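Side-chain contacts in glycine betaine, L-proline ABC transporter, glycine/betaine/L-proline-binding protein (ProX) (Borrelia burgdorferi, PDB 3TMG), which binds glycine betaine (trimethyl glycine) and probably delivers it, perhaps with related amines, to an ABC transporter in the cell membrane: residues Y57-L60 and K64-G67; L212-L215 and N219-F222. One frame throughout, in Å; residues are numbered along the deposited sequence.

Interaction 1 (Y57-L60 and K64-G67)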
loop_
_atom_site.group_PDB
_atom_site.type_symbol
_atom_site.label_atom_id
_atom_site.label_comp_id
_atom_site.label_asym_id
_atom_site.label_seq_id
_atom_site.Cartn_x
_atom_site.Cartn_y
_atom_site.Cartn_z
ATOM N N TYR A 57 -9.984 7.469 4.309
ATOM C CA TYR A 57 -11.137 6.777 4.875
ATOM C C TYR A 57 -12.310 7.730 5.222
ATOM O O TYR A 57 -13.482 7.449 4.910
ATOM C CB TYR A 57 -10.730 5.952 6.115
ATOM C CG TYR A 57 -10.172 4.617 5.770
ATOM C CD1 TYR A 57 -11.023 3.540 5.481
ATOM C CD2 TYR A 57 -8.793 4.400 5.717
ATOM C CE1 TYR A 57 -10.513 2.296 5.168
ATOM C CE2 TYR A 57 -8.277 3.153 5.389
ATOM C CZ TYR A 57 -9.158 2.113 5.103
ATOM O OH TYR A 57 -8.663 0.875 4.783
ATOM N N GLN A 58 -11.993 8.873 5.813
ATOM C CA GLN A 58 -13.022 9.909 6.098
ATOM C C GLN A 58 -13.809 10.320 4.846
ATOM O O GLN A 58 -15.065 10.395 4.834
ATOM C CB GLN A 58 -12.349 11.169 6.655
ATOM C CG GLN A 58 -11.847 11.072 8.083
ATOM C CD GLN A 58 -11.927 12.406 8.817
ATOM O OE1 GLN A 58 -11.911 13.488 8.206
ATOM N NE2 GLN A 58 -12.056 12.333 10.147
ATOM N N TYR A 59 -13.070 10.620 3.787
ATOM C CA TYR A 59 -13.650 11.132 2.544
ATOM C C TYR A 59 -14.483 10.124 1.791
ATOM O O TYR A 59 -15.494 10.471 1.192
ATOM C CB TYR A 59 -12.550 11.619 1.636
ATOM C CG TYR A 59 -12.174 13.019 1.924
ATOM C CD1 TYR A 59 -12.683 13.680 3.042
ATOM C CD2 TYR A 59 -11.307 13.695 1.084
ATOM C CE1 TYR A 59 -12.351 14.988 3.299
ATOM C CE2 TYR A 59 -10.974 15.012 1.341
ATOM C CZ TYR A 59 -11.490 15.636 2.442
ATOM O OH TYR A 59 -11.136 16.920 2.671
ATOM N N LEU A 60 -14.036 8.885 1.850
ATOM C CA LEU A 60 -14.767 7.765 1.333
ATOM C C LEU A 60 -16.123 7.688 2.035
ATOM O O LEU A 60 -17.161 7.571 1.362
ATOM C CB LEU A 60 -13.959 6.494 1.553
ATOM C CG LEU A 60 -14.613 5.175 1.104
ATOM C CD1 LEU A 60 -14.787 5.141 -0.408
ATOM C CD2 LEU A 60 -13.794 3.986 1.612
ATOM N N LYS A 64 -16.923 12.114 -0.567
ATOM C CA LYS A 64 -16.200 13.199 -1.259
ATOM C C LYS A 64 -15.158 12.652 -2.254
ATOM O O LYS A 64 -14.664 13.381 -3.109
ATOM C CB LYS A 64 -15.539 14.142 -0.252
ATOM C CG LYS A 64 -16.566 15.031 0.411
ATOM C CD LYS A 64 -15.925 15.699 1.599
ATOM C CE LYS A 64 -16.915 16.588 2.304
ATOM N NZ LYS A 64 -16.230 16.871 3.586
ATOM N N ILE A 65 -14.876 11.367 -2.130
ATOM C CA ILE A 65 -14.227 10.586 -3.184
ATOM C C ILE A 65 -15.154 9.423 -3.515
ATOM O O ILE A 65 -16.024 9.070 -2.711
ATOM C CB ILE A 65 -12.835 10.046 -2.765
ATOM C CG1 ILE A 65 -12.899 9.159 -1.497
ATOM C CG2 ILE A 65 -11.851 11.210 -2.594
ATOM C CD1 ILE A 65 -11.542 8.532 -1.095
ATOM N N ASP A 66 -14.950 8.832 -4.683
ATOM C CA ASP A 66 -15.834 7.794 -5.148
ATOM C C ASP A 66 -15.301 6.438 -4.738
ATOM O O ASP A 66 -16.064 5.509 -4.549
ATOM C CB ASP A 66 -15.935 7.863 -6.667
ATOM C CG ASP A 66 -16.629 9.116 -7.138
ATOM O OD1 ASP A 66 -17.712 9.400 -6.603
ATOM O OD2 ASP A 66 -16.095 9.786 -8.041
ATOM N N GLY A 67 -13.985 6.321 -4.596
ATOM C CA GLY A 67 -13.384 5.018 -4.317
ATOM C C GLY A 67 -11.935 5.105 -3.874
ATOM O O GLY A 67 -11.313 6.171 -3.972
#

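Interaction 2 (L212-L215 and N219-F222)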
loop_
_atom_site.group_PDB
_atom_site.type_symbol
_atom_site.label_atom_id
_atom_site.label_comp_id
_atom_site.label_asym_id
_atom_site.label_seq_id
_atom_site.Cartn_x
_atom_site.Cartn_y
_atom_site.Cartn_z
ATOM N N LEU A 212 -12.588 -0.134 -1.991
ATOM C CA LEU A 212 -13.801 0.345 -1.343
ATOM C C LEU A 212 -14.384 1.483 -2.156
ATOM O O LEU A 212 -13.636 2.306 -2.703
ATOM C CB LEU A 212 -13.524 0.839 0.075
ATOM C CG LEU A 212 -12.536 0.031 0.911
ATOM C CD1 LEU A 212 -12.185 0.772 2.198
ATOM C CD2 LEU A 212 -13.022 -1.387 1.231
ATOM N N VAL A 213 -15.719 1.567 -2.210
ATOM C CA VAL A 213 -16.373 2.657 -2.943
ATOM C C VAL A 213 -17.428 3.295 -2.031
ATOM O O VAL A 213 -17.869 2.706 -1.051
ATOM C CB VAL A 213 -17.017 2.190 -4.283
ATOM C CG1 VAL A 213 -15.982 1.639 -5.243
ATOM C CG2 VAL A 213 -18.120 1.157 -4.040
ATOM N N ARG A 214 -17.796 4.522 -2.341
ATOM C CA ARG A 214 -18.795 5.236 -1.538
ATOM C C ARG A 214 -20.170 4.565 -1.668
ATOM O O ARG A 214 -20.447 3.953 -2.682
ATOM C CB ARG A 214 -18.877 6.707 -1.946
ATOM C CG ARG A 214 -19.190 6.978 -3.407
ATOM C CD ARG A 214 -19.423 8.465 -3.652
ATOM N NE ARG A 214 -19.900 8.728 -5.008
ATOM C CZ ARG A 214 -21.176 8.682 -5.397
ATOM N NH1 ARG A 214 -22.141 8.393 -4.528
ATOM N NH2 ARG A 214 -21.483 8.966 -6.669
ATOM N N LEU A 215 -21.015 4.733 -0.648
ATOM C CA LEU A 215 -22.403 4.259 -0.637
ATOM C C LEU A 215 -23.226 4.415 -1.939
ATOM O O LEU A 215 -23.918 3.484 -2.348
ATOM C CB LEU A 215 -23.182 4.891 0.546
ATOM C CG LEU A 215 -22.780 4.442 1.961
ATOM C CD1 LEU A 215 -23.700 5.006 3.030
ATOM C CD2 LEU A 215 -22.696 2.924 2.070
ATOM N N ASN A 219 -25.414 2.962 -7.748
ATOM C CA ASN A 219 -26.582 3.683 -8.312
ATOM C C ASN A 219 -26.210 4.812 -9.293
ATOM O O ASN A 219 -26.792 4.908 -10.380
ATOM C CB ASN A 219 -27.487 4.205 -7.181
ATOM N N ASP A 220 -25.219 5.627 -8.937
ATOM C CA ASP A 220 -24.925 6.880 -9.638
ATOM C C ASP A 220 -24.159 6.728 -10.920
ATOM O O ASP A 220 -24.455 7.403 -11.886
ATOM C CB ASP A 220 -24.153 7.842 -8.728
ATOM C CG ASP A 220 -24.985 8.337 -7.568
ATOM O OD1 ASP A 220 -26.202 8.111 -7.589
ATOM O OD2 ASP A 220 -24.437 8.935 -6.626
ATOM N N ASP A 221 -23.156 5.864 -10.918
ATOM C CA ASP A 221 -22.281 5.715 -12.055
ATOM C C ASP A 221 -21.858 4.258 -12.116
ATOM O O ASP A 221 -20.831 3.858 -11.562
ATOM C CB ASP A 221 -21.077 6.659 -11.939
ATOM C CG ASP A 221 -20.184 6.632 -13.161
ATOM O OD1 ASP A 221 -20.355 5.757 -14.054
ATOM O OD2 ASP A 221 -19.283 7.500 -13.221
ATOM N N PHE A 222 -22.680 3.460 -12.775
ATOM C CA PHE A 222 -22.420 2.051 -12.825
ATOM C C PHE A 222 -21.141 1.686 -13.561
ATOM O O PHE A 222 -20.494 0.694 -13.204
ATOM C CB PHE A 222 -23.616 1.263 -13.413
ATOM C CG PHE A 222 -23.440 -0.220 -13.282
ATOM C CD1 PHE A 222 -23.260 -0.789 -12.031
ATOM C CD2 PHE A 222 -23.366 -1.037 -14.403
ATOM C CE1 PHE A 222 -23.043 -2.166 -11.888
ATOM C CE2 PHE A 222 -23.191 -2.407 -14.276
ATOM C CZ PHE A 222 -23.025 -2.974 -13.023
HETATM O O HOH W 1 -25.384 2.703 -4.881
#

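Interaction 1 (Y57-L60 and K64-G67)
Tyr59 O, near the end of helix 53-61, receives two backbone N-H groups from the returning chain. The bond from Lys64 N is of normal length, 2.8 Å to Tyr59 O, though bent to 139° at the hydrogen; that from Ile65 N is straighter but weak, at 3.5 Å from Tyr59 O. In the backbone register Tyr59 CA and Lys64 CA are 5.0 Å apart, and Leu60 CA and Ile65 CA 5.4 Å. This turn carries the chain from helix 53-61 into strand 67-73, a helix-to-strand connection of the alpha/beta substrate-binding domain. On its outer side the Lys64 chain, extended beyond CG, passes obliquely over one face of the Tyr59 ring, where Lys64 CD lies 4.0 Å from Tyr59 CE1. Inward, Ile65 CG1 sits between its own backbone N and carbonyl carbon (chi1 58°), a rotation that turns the ethyl branch to the helix end: Ile65 CG1 comes 3.5 Å from Leu60 N and CD1 packs on Leu60 CB. The same CG1 is 4.0 Å from Tyr59 CB. On the strand side, Leu60 CD1 reaches to 4.2 Å from Gly67 CA. Ile65 O is buried without a polar partner in the model.

Interaction 2 (L212-L215 and N219-F222)
Arg214 and Asp220 face each other across the turn that leads from strand 207-214 into the short helix 217-220, a strand-turn-helix connection at the surface of the substrate-binding domain. The charged interaction is a salt bridge in which the guanidinium grips end-on, a one-atom grip established by NH1 and NH2 both converging on Asp220 OD2. Arg214 NH2 is 3.0 Å from Asp220 OD2 with an N-H...O angle of 152°, and Arg214 NH1 is 3.2 Å from Asp220 OD2 at 141°. OD2 lies close to the guanidinium plane and offers NH2 its anti lone pair; NH1 meets it on the anti side as well, but well out of the carboxylate plane. The guanidinium and carboxylate planes are turned 42° from one another. Extension of Arg214 from CG to NE carries the group across the gap, and its NE has a separate carboxylate partner in Asp66.

Capping belongs to the next helix: Asp221 is the N-cap of helix 222-230, and its OD1 accepts from Ala224 N.

A water bridges the two backbones beside the salt bridge. Water 1 donates to Leu215 O at 3.0 Å and accepts from Asn219 N, which lies 2.9 Å from the water oxygen.

How the interactions relate
Interactions 1 and 2 follow one another along the chain, with centres about 11 Å apart, yet they touch in space because strands 67-73 and 207-214 pair antiparallel. Asp66 and Arg214 make the polar junction: Asp66 OD1 is 2.8 Å from Arg214 NE in a salt bridge, while Asp66 OD2 accepts from Lys19 N. Arg214 thus divides its guanidinium between residues 64-67 and 219-222. Apolar packing continues the junction, with Leu60 CD2 3.5 Å from Leu212 CB; the carbonyl oxygen Asp66 O adds a van der Waals contact, 3.5 Å from Val213 CB. Both contacts lie away from the trimethyl glycine pocket, although strand 67-73, which interaction 1 leads into, carries the pocket residue Trp72.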